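Local coordinates for protein shikimate dehydrogenase (Thermotoga maritima, PDB 3U62) that probably catalyses the reversible, NADPH-linked reduction of 3-dehydroshikimate to shikimate on the pathway to chorismate and the aromatic amino acids, at residues 13-16 and 17-21; 21-25 and 26-30; 56-60 and 61-65; 94-97 and 98-102; 224-227 and 228-232. All coordinates share one frame; numbering follows the deposited sequence.

Contact 1 (13-16 and 17-21); sequences SISP and RLYNE. With SO4 (sulfate ion), chain B.
I14 and S15 meet R17, L18 and Y19 in the first turn of helix 15-26, where a serine capping bond and a bound sulfate occupy the same helix end. I14 CD1 lies 3.9 Å from L18 CD1, the two side chains leaving the backbone along the same flank. The other branch, I14 CG2, comes obliquely to the guanidinium of R17, 3.5 Å from NH2. R17 gets there because its chi1 of 66° folds CG back over the preceding turn, after which the extended chain passes the I14 carbonyl. Y19 instead offers its ring edge to S15, with S15 O near the ring plane, while Y19 N bonds to that same S15 O at 2.9 Å.

The sulfate, probably from the crystallisation liquor, is gripped by both serines: its O4 accepts from S13 OG at 2.6 Å and from S15 OG at 2.7 Å. I14 N reaches sulfate O1 at 3.0 Å. S13 OG has a second task, accepting the capping bond from S15 N at 3.1 Å, so the cap also positions a sulfate ligand. S13, I14 and S15 are predicted to bind shikimate, and the position of the anion is consistent with that of the substrate carboxylate in related enzymes.

Further out, F225 of helix 222-235 packs on I14, S15 and L18, and Y32 stacks on the Y19 ring. Y19 OH is hydrogen-bonded to N232, and a water that donates to S15 OG sits 2.8 Å from Y19 OH.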
# COMPACT_ATOMS: atom_id res chain seq x y z
N SER A 13 -2.82 -6.76 -12.31
CA SER A 13 -3.57 -6.32 -11.14
C SER A 13 -4.71 -7.27 -10.81
O SER A 13 -5.39 -7.78 -11.71
CB SER A 13 -4.13 -4.91 -11.36
OG SER A 13 -4.96 -4.51 -10.29
N ILE A 14 -4.92 -7.50 -9.52
CA ILE A 14 -6.02 -8.35 -9.04
C ILE A 14 -7.32 -7.55 -8.89
O ILE A 14 -8.39 -8.14 -8.66
CB ILE A 14 -5.67 -9.06 -7.71
CG1 ILE A 14 -5.51 -8.04 -6.57
CG2 ILE A 14 -4.43 -9.94 -7.87
CD1 ILE A 14 -5.63 -8.65 -5.19
N SER A 15 -7.23 -6.23 -9.01
CA SER A 15 -8.38 -5.35 -8.77
C SER A 15 -9.54 -5.50 -9.77
O SER A 15 -10.69 -5.64 -9.33
CB SER A 15 -7.94 -3.89 -8.66
OG SER A 15 -7.28 -3.64 -7.43
N PRO A 16 -9.27 -5.48 -11.10
CA PRO A 16 -10.41 -5.54 -12.02
C PRO A 16 -11.35 -6.74 -11.79
O PRO A 16 -12.56 -6.54 -11.73
CB PRO A 16 -9.74 -5.63 -13.39
CG PRO A 16 -8.45 -4.93 -13.21
CD PRO A 16 -8.00 -5.29 -11.83
N ARG A 17 -10.80 -7.94 -11.65
CA ARG A 17 -11.63 -9.14 -11.45
C ARG A 17 -12.48 -9.04 -10.18
O ARG A 17 -13.65 -9.42 -10.19
CB ARG A 17 -10.77 -10.41 -11.41
CG ARG A 17 -9.82 -10.48 -10.22
CD ARG A 17 -9.26 -11.86 -9.97
NE ARG A 17 -8.40 -11.84 -8.78
CZ ARG A 17 -7.43 -12.71 -8.53
NH1 ARG A 17 -7.17 -13.70 -9.37
NH2 ARG A 17 -6.71 -12.60 -7.42
N LEU A 18 -11.90 -8.51 -9.11
CA LEU A 18 -12.57 -8.41 -7.82
C LEU A 18 -13.67 -7.35 -7.80
O LEU A 18 -14.79 -7.64 -7.36
CB LEU A 18 -11.57 -8.19 -6.68
CG LEU A 18 -10.84 -9.44 -6.21
CD1 LEU A 18 -9.54 -9.06 -5.52
CD2 LEU A 18 -11.72 -10.29 -5.28
N TYR A 19 -13.36 -6.14 -8.26
CA TYR A 19 -14.37 -5.08 -8.30
C TYR A 19 -15.51 -5.42 -9.26
O TYR A 19 -16.67 -5.17 -8.95
CB TYR A 19 -13.74 -3.73 -8.68
CG TYR A 19 -12.91 -3.08 -7.59
CD1 TYR A 19 -11.55 -3.34 -7.48
CD2 TYR A 19 -13.49 -2.18 -6.69
CE1 TYR A 19 -10.78 -2.74 -6.49
CE2 TYR A 19 -12.72 -1.57 -5.70
CZ TYR A 19 -11.37 -1.85 -5.60
OH TYR A 19 -10.60 -1.26 -4.63
N ASN A 20 -15.17 -6.00 -10.42
CA ASN A 20 -16.19 -6.41 -11.39
C ASN A 20 -17.11 -7.52 -10.89
O ASN A 20 -18.31 -7.50 -11.16
CB ASN A 20 -15.56 -6.80 -12.73
CG ASN A 20 -15.09 -5.59 -13.52
OD1 ASN A 20 -15.78 -4.58 -13.61
ND2 ASN A 20 -13.90 -5.70 -14.11
N GLU A 21 -16.54 -8.49 -10.17
CA GLU A 21 -17.34 -9.54 -9.54
C GLU A 21 -18.24 -8.93 -8.46
O GLU A 21 -19.40 -9.31 -8.34
CB GLU A 21 -16.44 -10.63 -8.93
CG GLU A 21 -17.21 -11.85 -8.39
CD GLU A 21 -16.33 -12.85 -7.64
OE1 GLU A 21 -15.14 -12.56 -7.39
OE2 GLU A 21 -16.85 -13.94 -7.30
S SO4 B . -3.30 -4.63 -7.60
O1 SO4 B . -2.98 -6.03 -7.83
O2 SO4 B . -2.67 -3.81 -8.63
O3 SO4 B . -2.82 -4.23 -6.29
O4 SO4 B . -4.76 -4.45 -7.65
O HOH W 1 -7.89 -8.52 -12.14
O HOH W 2 -7.90 -1.51 -5.32

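Contact 2 (21-25 and 26-30); sequences EYFKR and AGMNH
F23 and H30 both carry CG anti to their own carbonyl carbon (chi1 -64° and -46°), and the turn between them sets one across the other at roughly a right angle. H30 CB sits over the centre of the F23 ring, 3.5 Å from the centroid, in a CH-pi contact. Beyond it the imidazole turns its edge to the same phenyl ring, a T-shaped pair with planes 77° apart.

M28 slants across F23: its extended chain puts SD 4.0 Å from F23 CD2 and 4.3 Å from Y22 CE2, making Met-aromatic contacts to both rings.

The turn itself is a Schellman motif ending helix 15-26. G27, with positive phi, is the first residue to leave helical geometry. M28 N reaches back to F23 O at 2.8 Å, and G27 N bonds to K24 O at 3.2 Å from well above the carbonyl plane. F3 of strand 2-7 touches both F23 and H30.

The chemistry divides cleanly: backbone bonds close the helix end, while carbon and sulfur contacts fasten the loop to F23. The polar tips find partners in other parts of the fold, H30 ND1 at M1 N and Y22 OH at I238 O and D240 N.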
# COMPACT_ATOMS: atom_id res chain seq x y z
N GLU A 21 -16.54 -8.49 -10.17
CA GLU A 21 -17.34 -9.54 -9.54
C GLU A 21 -18.24 -8.93 -8.46
O GLU A 21 -19.40 -9.31 -8.34
CB GLU A 21 -16.44 -10.63 -8.93
CG GLU A 21 -17.21 -11.85 -8.39
CD GLU A 21 -16.33 -12.85 -7.64
OE1 GLU A 21 -15.14 -12.56 -7.39
OE2 GLU A 21 -16.85 -13.94 -7.30
N TYR A 22 -17.68 -7.99 -7.70
CA TYR A 22 -18.41 -7.28 -6.66
C TYR A 22 -19.60 -6.50 -7.23
O TYR A 22 -20.71 -6.60 -6.71
CB TYR A 22 -17.46 -6.35 -5.89
CG TYR A 22 -18.16 -5.34 -5.01
CD1 TYR A 22 -18.55 -5.67 -3.72
CD2 TYR A 22 -18.43 -4.05 -5.48
CE1 TYR A 22 -19.20 -4.75 -2.91
CE2 TYR A 22 -19.07 -3.12 -4.68
CZ TYR A 22 -19.45 -3.48 -3.39
OH TYR A 22 -20.09 -2.56 -2.59
N PHE A 23 -19.36 -5.73 -8.29
CA PHE A 23 -20.42 -4.97 -8.94
C PHE A 23 -21.53 -5.87 -9.45
O PHE A 23 -22.72 -5.57 -9.28
CB PHE A 23 -19.88 -4.10 -10.08
CG PHE A 23 -18.93 -3.01 -9.65
CD1 PHE A 23 -17.84 -2.68 -10.45
CD2 PHE A 23 -19.11 -2.33 -8.45
CE1 PHE A 23 -16.95 -1.68 -10.06
CE2 PHE A 23 -18.23 -1.33 -8.05
CZ PHE A 23 -17.14 -1.00 -8.86
N LYS A 24 -21.15 -6.98 -10.09
CA LYS A 24 -22.12 -7.94 -10.63
C LYS A 24 -22.96 -8.58 -9.53
O LYS A 24 -24.19 -8.68 -9.66
CB LYS A 24 -21.43 -9.02 -11.47
CG LYS A 24 -22.40 -9.89 -12.27
CD LYS A 24 -21.68 -10.96 -13.07
CE LYS A 24 -22.67 -11.94 -13.68
NZ LYS A 24 -21.99 -12.92 -14.58
N ARG A 25 -22.31 -9.00 -8.45
CA ARG A 25 -22.99 -9.62 -7.31
C ARG A 25 -23.94 -8.63 -6.61
O ARG A 25 -24.99 -9.03 -6.09
CB ARG A 25 -21.96 -10.20 -6.33
CG ARG A 25 -22.53 -10.86 -5.08
CD ARG A 25 -23.38 -12.09 -5.38
NE ARG A 25 -24.02 -12.60 -4.17
CZ ARG A 25 -25.15 -12.12 -3.66
NH1 ARG A 25 -25.80 -11.12 -4.24
NH2 ARG A 25 -25.65 -12.66 -2.55
N ALA A 26 -23.56 -7.36 -6.60
CA ALA A 26 -24.38 -6.31 -5.97
C ALA A 26 -25.50 -5.80 -6.87
O ALA A 26 -26.36 -5.02 -6.42
CB ALA A 26 -23.49 -5.16 -5.51
N GLY A 27 -25.51 -6.23 -8.13
CA GLY A 27 -26.52 -5.80 -9.10
C GLY A 27 -26.28 -4.38 -9.60
O GLY A 27 -27.21 -3.71 -10.05
N MET A 28 -25.03 -3.94 -9.52
CA MET A 28 -24.63 -2.60 -9.94
C MET A 28 -24.17 -2.60 -11.39
O MET A 28 -23.71 -3.62 -11.91
CB MET A 28 -23.51 -2.07 -9.04
CG MET A 28 -23.94 -1.80 -7.61
SD MET A 28 -22.53 -1.45 -6.55
CE MET A 28 -23.35 -1.21 -4.97
N ASN A 29 -24.27 -1.44 -12.04
CA ASN A 29 -23.87 -1.30 -13.44
C ASN A 29 -22.45 -0.77 -13.63
O ASN A 29 -22.02 -0.51 -14.76
CB ASN A 29 -24.88 -0.44 -14.20
CG ASN A 29 -26.15 -1.19 -14.57
OD1 ASN A 29 -27.07 -0.62 -15.16
ND2 ASN A 29 -26.21 -2.48 -14.23
N HIS A 30 -21.72 -0.64 -12.53
CA HIS A 30 -20.36 -0.10 -12.56
C HIS A 30 -19.36 -1.07 -13.17
O HIS A 30 -19.59 -2.28 -13.20
CB HIS A 30 -19.91 0.32 -11.15
CG HIS A 30 -20.93 1.12 -10.41
ND1 HIS A 30 -21.51 2.25 -10.93
CD2 HIS A 30 -21.49 0.94 -9.18
CE1 HIS A 30 -22.38 2.74 -10.06
NE2 HIS A 30 -22.38 1.96 -8.99

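Contact 3 (56-60 and 61-65); sequences FNATI and PHKER. With SO4 (sulfate ion), chain C.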
# COMPACT_ATOMS: atom_id res chain seq x y z
N PHE A 56 -10.87 6.34 -10.00
CA PHE A 56 -9.85 5.33 -10.26
C PHE A 56 -8.89 5.17 -9.10
O PHE A 56 -8.79 6.03 -8.23
CB PHE A 56 -9.08 5.63 -11.56
CG PHE A 56 -8.42 6.99 -11.60
CD1 PHE A 56 -7.11 7.16 -11.17
CD2 PHE A 56 -9.11 8.10 -12.09
CE1 PHE A 56 -6.50 8.41 -11.22
CE2 PHE A 56 -8.51 9.35 -12.14
CZ PHE A 56 -7.20 9.51 -11.70
N ASN A 57 -8.20 4.03 -9.09
CA ASN A 57 -7.09 3.82 -8.19
C ASN A 57 -5.78 4.09 -8.91
O ASN A 57 -5.67 3.91 -10.13
CB ASN A 57 -7.10 2.39 -7.63
CG ASN A 57 -8.21 2.18 -6.62
OD1 ASN A 57 -8.32 2.90 -5.63
ND2 ASN A 57 -9.04 1.17 -6.86
N ALA A 58 -4.79 4.54 -8.15
CA ALA A 58 -3.44 4.73 -8.67
C ALA A 58 -2.48 3.88 -7.85
O ALA A 58 -2.56 3.85 -6.62
CB ALA A 58 -3.05 6.19 -8.60
N THR A 59 -1.60 3.17 -8.54
CA THR A 59 -0.53 2.44 -7.87
C THR A 59 0.82 2.94 -8.41
O THR A 59 0.86 3.96 -9.11
CB THR A 59 -0.71 0.90 -8.00
OG1 THR A 59 0.27 0.23 -7.20
CG2 THR A 59 -0.60 0.44 -9.46
N ILE A 60 1.90 2.25 -8.07
CA ILE A 60 3.24 2.62 -8.55
C ILE A 60 3.27 2.72 -10.08
O ILE A 60 2.65 1.91 -10.77
CB ILE A 60 4.34 1.65 -8.05
CG1 ILE A 60 4.04 0.20 -8.46
CG2 ILE A 60 4.52 1.78 -6.53
CD1 ILE A 60 5.25 -0.71 -8.47
N PRO A 61 3.99 3.72 -10.62
CA PRO A 61 4.73 4.77 -9.92
C PRO A 61 4.02 6.12 -9.97
O PRO A 61 4.66 7.16 -10.15
CB PRO A 61 6.03 4.85 -10.73
CG PRO A 61 5.60 4.51 -12.15
CD PRO A 61 4.27 3.76 -12.06
N HIS A 62 2.69 6.11 -9.79
CA HIS A 62 1.88 7.29 -10.08
C HIS A 62 1.13 7.92 -8.91
O HIS A 62 0.41 8.91 -9.11
CB HIS A 62 0.87 6.95 -11.19
CG HIS A 62 1.50 6.60 -12.49
ND1 HIS A 62 0.89 5.79 -13.43
CD2 HIS A 62 2.69 6.96 -13.03
CE1 HIS A 62 1.68 5.67 -14.48
NE2 HIS A 62 2.78 6.36 -14.26
N LYS A 63 1.29 7.38 -7.71
CA LYS A 63 0.54 7.88 -6.54
C LYS A 63 0.87 9.33 -6.20
O LYS A 63 -0.04 10.13 -5.96
CB LYS A 63 0.73 6.97 -5.32
CG LYS A 63 0.11 5.58 -5.49
CD LYS A 63 0.09 4.80 -4.17
CE LYS A 63 1.50 4.48 -3.66
NZ LYS A 63 2.30 3.66 -4.61
N GLU A 64 2.15 9.67 -6.19
CA GLU A 64 2.58 11.05 -5.99
C GLU A 64 2.29 11.88 -7.24
O GLU A 64 1.84 13.02 -7.15
CB GLU A 64 4.07 11.12 -5.63
CG GLU A 64 4.55 12.47 -5.08
CD GLU A 64 4.80 13.51 -6.17
OE1 GLU A 64 5.27 13.14 -7.27
OE2 GLU A 64 4.54 14.71 -5.92
N ARG A 65 2.56 11.29 -8.41
CA ARG A 65 2.45 11.97 -9.70
C ARG A 65 1.04 12.51 -9.98
O ARG A 65 0.90 13.61 -10.53
CB ARG A 65 2.87 11.02 -10.81
CG ARG A 65 3.47 11.69 -12.04
CD ARG A 65 3.72 10.67 -13.15
NE ARG A 65 4.51 9.52 -12.71
CZ ARG A 65 5.84 9.46 -12.74
NH1 ARG A 65 6.55 10.47 -13.19
NH2 ARG A 65 6.45 8.36 -12.31
S SO4 C . 4.47 6.11 -6.07
O1 SO4 C . 5.68 5.68 -6.75
O2 SO4 C . 4.33 7.56 -6.20
O3 SO4 C . 4.55 5.75 -4.66
O4 SO4 C . 3.31 5.45 -6.67
O HOH W 3 1.03 1.23 -4.70
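A58, the last residue of strand 55-58, points its CB toward 61-65 and presents its carbonyl to K63, with A58 O 3.4 Å from K63 CG. At T59 the chain turns: T59 O accepts from H62 N at 2.9 Å, with the N-H aimed well (160°), which closes the loop on itself. The hydroxyl of T59 is tied to the lysine through a single water, 2.8 Å from T59 OG1 and 2.7 Å from K63 NZ. I60 follows, with CG2 lying 3.5 Å from K63 NZ as the two side chains run abreast. I60 N is buried without a partner in the model. The peptide from I60 to P61 is cis, consistent with the sharp turn that sets K63 beside A58.

K63 is bent at its last two torsions (chi3 -65°, chi4 -60°), curling NZ back onto a sulfate, probably from the crystallisation liquor, that is bound by both backbone N-H groups and the lysine amine. NZ approaches sulfate O4 at 2.9 Å and also bonds to O3, while K63 N reaches O4 at 3.0 Å and E64 N reaches O2 at 3.0 Å. T59 is a predicted shikimate ligand and K63 the predicted proton acceptor, so this turn probably forms part of the active site.

G118 N, from the predicted NADP-binding loop, joins the sulfate from the other domain. In the sheet, strand 55-58 runs between strands 2-7 and 84-86; A58 and H62 both touch I6 of the former, and the H62 ring meets F42 of helix 42-52.

Contact 4 (94-97 and 98-102); sequences DWVG and VVKSL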
# COMPACT_ATOMS: atom_id res chain seq x y z
N ASP A 94 -4.64 3.83 1.40
CA ASP A 94 -3.58 2.90 1.78
C ASP A 94 -3.32 2.91 3.28
O ASP A 94 -3.21 1.84 3.89
CB ASP A 94 -2.28 3.20 1.02
CG ASP A 94 -2.23 2.57 -0.36
OD1 ASP A 94 -2.98 1.61 -0.62
OD2 ASP A 94 -1.42 3.04 -1.19
N TRP A 95 -3.23 4.10 3.88
CA TRP A 95 -2.98 4.21 5.32
C TRP A 95 -4.13 3.64 6.14
O TRP A 95 -3.91 3.05 7.21
CB TRP A 95 -2.65 5.65 5.74
CG TRP A 95 -3.80 6.62 5.77
CD1 TRP A 95 -4.20 7.44 4.76
CD2 TRP A 95 -4.68 6.89 6.87
NE1 TRP A 95 -5.27 8.20 5.15
CE2 TRP A 95 -5.59 7.88 6.45
CE3 TRP A 95 -4.78 6.39 8.18
CZ2 TRP A 95 -6.60 8.38 7.28
CZ3 TRP A 95 -5.79 6.88 9.00
CH2 TRP A 95 -6.68 7.87 8.55
N VAL A 96 -5.36 3.82 5.65
CA VAL A 96 -6.55 3.23 6.25
C VAL A 96 -6.44 1.70 6.20
O VAL A 96 -6.75 1.02 7.18
CB VAL A 96 -7.85 3.71 5.55
CG1 VAL A 96 -9.06 2.89 6.01
CG2 VAL A 96 -8.08 5.19 5.82
N GLY A 97 -6.00 1.19 5.05
CA GLY A 97 -5.75 -0.24 4.88
C GLY A 97 -4.77 -0.79 5.90
O GLY A 97 -4.98 -1.88 6.43
N VAL A 98 -3.72 -0.03 6.18
CA VAL A 98 -2.69 -0.43 7.14
C VAL A 98 -3.24 -0.44 8.58
O VAL A 98 -3.07 -1.43 9.30
CB VAL A 98 -1.42 0.46 7.05
CG1 VAL A 98 -0.38 0.03 8.09
CG2 VAL A 98 -0.81 0.39 5.66
N VAL A 99 -3.89 0.65 8.98
CA VAL A 99 -4.48 0.76 10.32
C VAL A 99 -5.45 -0.40 10.58
O VAL A 99 -5.35 -1.09 11.59
CB VAL A 99 -5.19 2.12 10.55
CG1 VAL A 99 -5.99 2.12 11.85
CG2 VAL A 99 -4.18 3.26 10.56
N LYS A 100 -6.38 -0.61 9.64
CA LYS A 100 -7.40 -1.64 9.79
C LYS A 100 -6.83 -3.06 9.74
O LYS A 100 -7.36 -3.96 10.40
CB LYS A 100 -8.53 -1.45 8.79
CG LYS A 100 -9.40 -0.23 9.08
CD LYS A 100 -10.76 -0.28 8.38
CE LYS A 100 -11.69 -1.30 9.03
NZ LYS A 100 -11.77 -1.09 10.59
N SER A 101 -5.75 -3.26 8.97
CA SER A 101 -5.08 -4.56 8.89
C SER A 101 -4.43 -4.95 10.22
O SER A 101 -4.23 -6.13 10.50
CB SER A 101 -4.03 -4.58 7.78
OG SER A 101 -2.89 -3.81 8.14
N LEU A 102 -4.12 -3.94 11.04
CA LEU A 102 -3.46 -4.15 12.32
C LEU A 102 -4.41 -4.05 13.51
O LEU A 102 -3.96 -3.90 14.65
CB LEU A 102 -2.29 -3.17 12.48
CG LEU A 102 -1.08 -3.36 11.56
CD1 LEU A 102 -0.24 -2.09 11.50
CD2 LEU A 102 -0.24 -4.56 11.99
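W95 and V99 keep company one turn apart on the same flank of helix 94-101, with V99 CG2 set at the edge of the indole 4.0 Å from W95 CE3. A chi1 of 74° tucks the indole in over its own backbone; this also lays one face under V96 CG2, 3.7 Å from the ring plane. W95 sends NE1 to D75 and meets Y125 edge-to-face. Beneath the side chains V99 N bonds to W95 O at 3.0 Å.

The close-packed side runs through D94, G97, V98 and S101. V98 CG2 comes to 3.3 Å from D94 O, and the valine is pressed against V123 and A126 of helix 118-129. S101 folds its hydroxyl back so that OG donates to V98 O at 2.7 Å; the same OG bonds to Y197 OH. One residue later L102 leaves helical geometry, and the helix ends.

The other side is looser and partly exposed. V96 CG1 and K100 CD come no nearer than 4.3 Å, and K100, bent at its two last torsions, turns its amine away to a salt bridge with E103. Y227 of helix 222-235 packs on this lysine.

At the opposite end from L102, D94 touches K63 and N83 and is a predicted shikimate ligand. This is consistent with the two-domain build of shikimate dehydrogenases, in which the substrate site lies in the cleft between the substrate-binding domain and the Rossmann-type NADP domain.

Contact 5 (224-227 and 228-232); sequences MFYY and QAMEN
F225 and Q228 cross obliquely on helix 222-235, the phenyl ring and the amide turned 43° apart, with NE2 3.5 Å from F225 CD1. Q228 is folded back on its own helix: chi1 of 67° starts the side chain in a cramped direction, and a second bend brings NE2 to F225 O at 3.1 Å. That donor arrives in the carbonyl plane on a lone pair, though F225 O is tilted out of the amide plane. A229 N reaches F225 O too, at 3.0 Å.

M230 serves a different pair of rings. It runs alongside Y227 but meets Y226 at a slant; a bend at its last torsion turns CE to 4.0 Å from Y226 CE2 and 4.1 Å from Y227 CD2. Its sulfur sits at the edge of the Y227 ring, a Met-aromatic contact. The two tyrosines meet as well, Y226 CD2 lying over the centre of the Y227 face, 3.7 Å above it.

Around this helix, Q228 and A229 pack on Y19, M224 on V98, and M230 on F244.

The amide of Q228 is held at both ends, since N232 ND2 donates to OE1 at 3.0 Å from above its carbonyl plane. Its rotation is therefore fixed beside N83, a predicted shikimate ligand, and F225 O is satisfied twice over.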
# COMPACT_ATOMS: atom_id res chain seq x y z
N MET A 224 -4.39 -5.35 4.00
CA MET A 224 -4.26 -3.96 3.57
C MET A 224 -5.07 -3.72 2.29
O MET A 224 -5.78 -2.72 2.19
CB MET A 224 -2.79 -3.61 3.34
CG MET A 224 -2.52 -2.18 2.91
SD MET A 224 -0.77 -1.92 2.53
CE MET A 224 -0.81 -0.25 1.89
N PHE A 225 -4.95 -4.64 1.34
CA PHE A 225 -5.71 -4.56 0.09
C PHE A 225 -7.21 -4.60 0.33
O PHE A 225 -7.96 -3.80 -0.24
CB PHE A 225 -5.31 -5.69 -0.88
CG PHE A 225 -6.13 -5.71 -2.13
CD1 PHE A 225 -5.79 -4.91 -3.22
CD2 PHE A 225 -7.27 -6.51 -2.23
CE1 PHE A 225 -6.56 -4.91 -4.38
CE2 PHE A 225 -8.04 -6.52 -3.38
CZ PHE A 225 -7.69 -5.72 -4.46
N TYR A 226 -7.65 -5.53 1.17
CA TYR A 226 -9.05 -5.70 1.55
C TYR A 226 -9.63 -4.41 2.11
O TYR A 226 -10.69 -3.96 1.66
CB TYR A 226 -9.16 -6.84 2.57
CG TYR A 226 -10.56 -7.16 3.06
CD1 TYR A 226 -11.38 -8.05 2.37
CD2 TYR A 226 -11.05 -6.62 4.25
CE1 TYR A 226 -12.65 -8.37 2.82
CE2 TYR A 226 -12.33 -6.93 4.72
CZ TYR A 226 -13.12 -7.81 4.00
OH TYR A 226 -14.38 -8.11 4.45
N TYR A 227 -8.94 -3.81 3.07
CA TYR A 227 -9.46 -2.63 3.75
C TYR A 227 -9.34 -1.33 2.95
O TYR A 227 -10.18 -0.44 3.12
CB TYR A 227 -8.85 -2.49 5.14
CG TYR A 227 -9.36 -3.50 6.14
CD1 TYR A 227 -8.51 -4.45 6.71
CD2 TYR A 227 -10.71 -3.53 6.52
CE1 TYR A 227 -8.97 -5.38 7.63
CE2 TYR A 227 -11.19 -4.46 7.43
CZ TYR A 227 -10.31 -5.38 7.98
OH TYR A 227 -10.78 -6.30 8.89
N GLN A 228 -8.32 -1.21 2.10
CA GLN A 228 -8.25 -0.05 1.20
C GLN A 228 -9.37 -0.10 0.16
O GLN A 228 -9.94 0.93 -0.19
CB GLN A 228 -6.85 0.14 0.57
CG GLN A 228 -6.39 -0.94 -0.41
CD GLN A 228 -6.85 -0.71 -1.85
OE1 GLN A 228 -6.88 0.42 -2.34
NE2 GLN A 228 -7.22 -1.79 -2.52
N ALA A 229 -9.68 -1.31 -0.32
CA ALA A 229 -10.78 -1.52 -1.26
C ALA A 229 -12.12 -1.13 -0.64
O ALA A 229 -12.95 -0.51 -1.30
CB ALA A 229 -10.81 -2.96 -1.73
N MET A 230 -12.31 -1.51 0.63
CA MET A 230 -13.49 -1.13 1.39
C MET A 230 -13.64 0.39 1.45
O MET A 230 -14.72 0.92 1.20
CB MET A 230 -13.41 -1.71 2.81
CG MET A 230 -14.56 -1.31 3.73
SD MET A 230 -14.34 -1.89 5.43
CE MET A 230 -14.56 -3.66 5.23
N GLU A 231 -12.54 1.08 1.78
CA GLU A 231 -12.54 2.53 1.88
C GLU A 231 -12.79 3.20 0.52
O GLU A 231 -13.51 4.20 0.44
CB GLU A 231 -11.22 3.03 2.49
CG GLU A 231 -11.25 4.48 2.98
CD GLU A 231 -12.03 4.68 4.27
OE1 GLU A 231 -12.27 3.68 5.01
OE2 GLU A 231 -12.42 5.85 4.55
N ASN A 232 -12.19 2.64 -0.54
CA ASN A 232 -12.42 3.11 -1.91
C ASN A 232 -13.91 3.12 -2.26
O ASN A 232 -14.43 4.11 -2.77
CB ASN A 232 -11.70 2.22 -2.93
CG ASN A 232 -10.19 2.30 -2.82
OD1 ASN A 232 -9.63 3.24 -2.25
ND2 ASN A 232 -9.52 1.30 -3.37
O HOH W 4 -11.83 0.25 5.19

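Overall arrangement
Contacts 1 and 2 follow each other along helix 15-26, sharing E21, with centres 11 Å apart; contact 3 comes next, at the end of strand 55-58 in the same substrate-binding domain. Contact 4 opens helix 94-101, which leads into the Rossmann-type domain, and contact 5 returns near the end of the chain on helix 222-235. Contacts 4 and 5 are close neighbours, 8 Å between centres, and contact 5 also touches contact 1, through F225, A229 and N232, and adjoins contact 3. K63 touches D94, joining contacts 3 and 4. Contacts 1, 3, 4 and 5 thus gather round the predicted shikimate cleft, whereas contact 2 lies farther out, its centre about 25 Å from those of contacts 3 and 4.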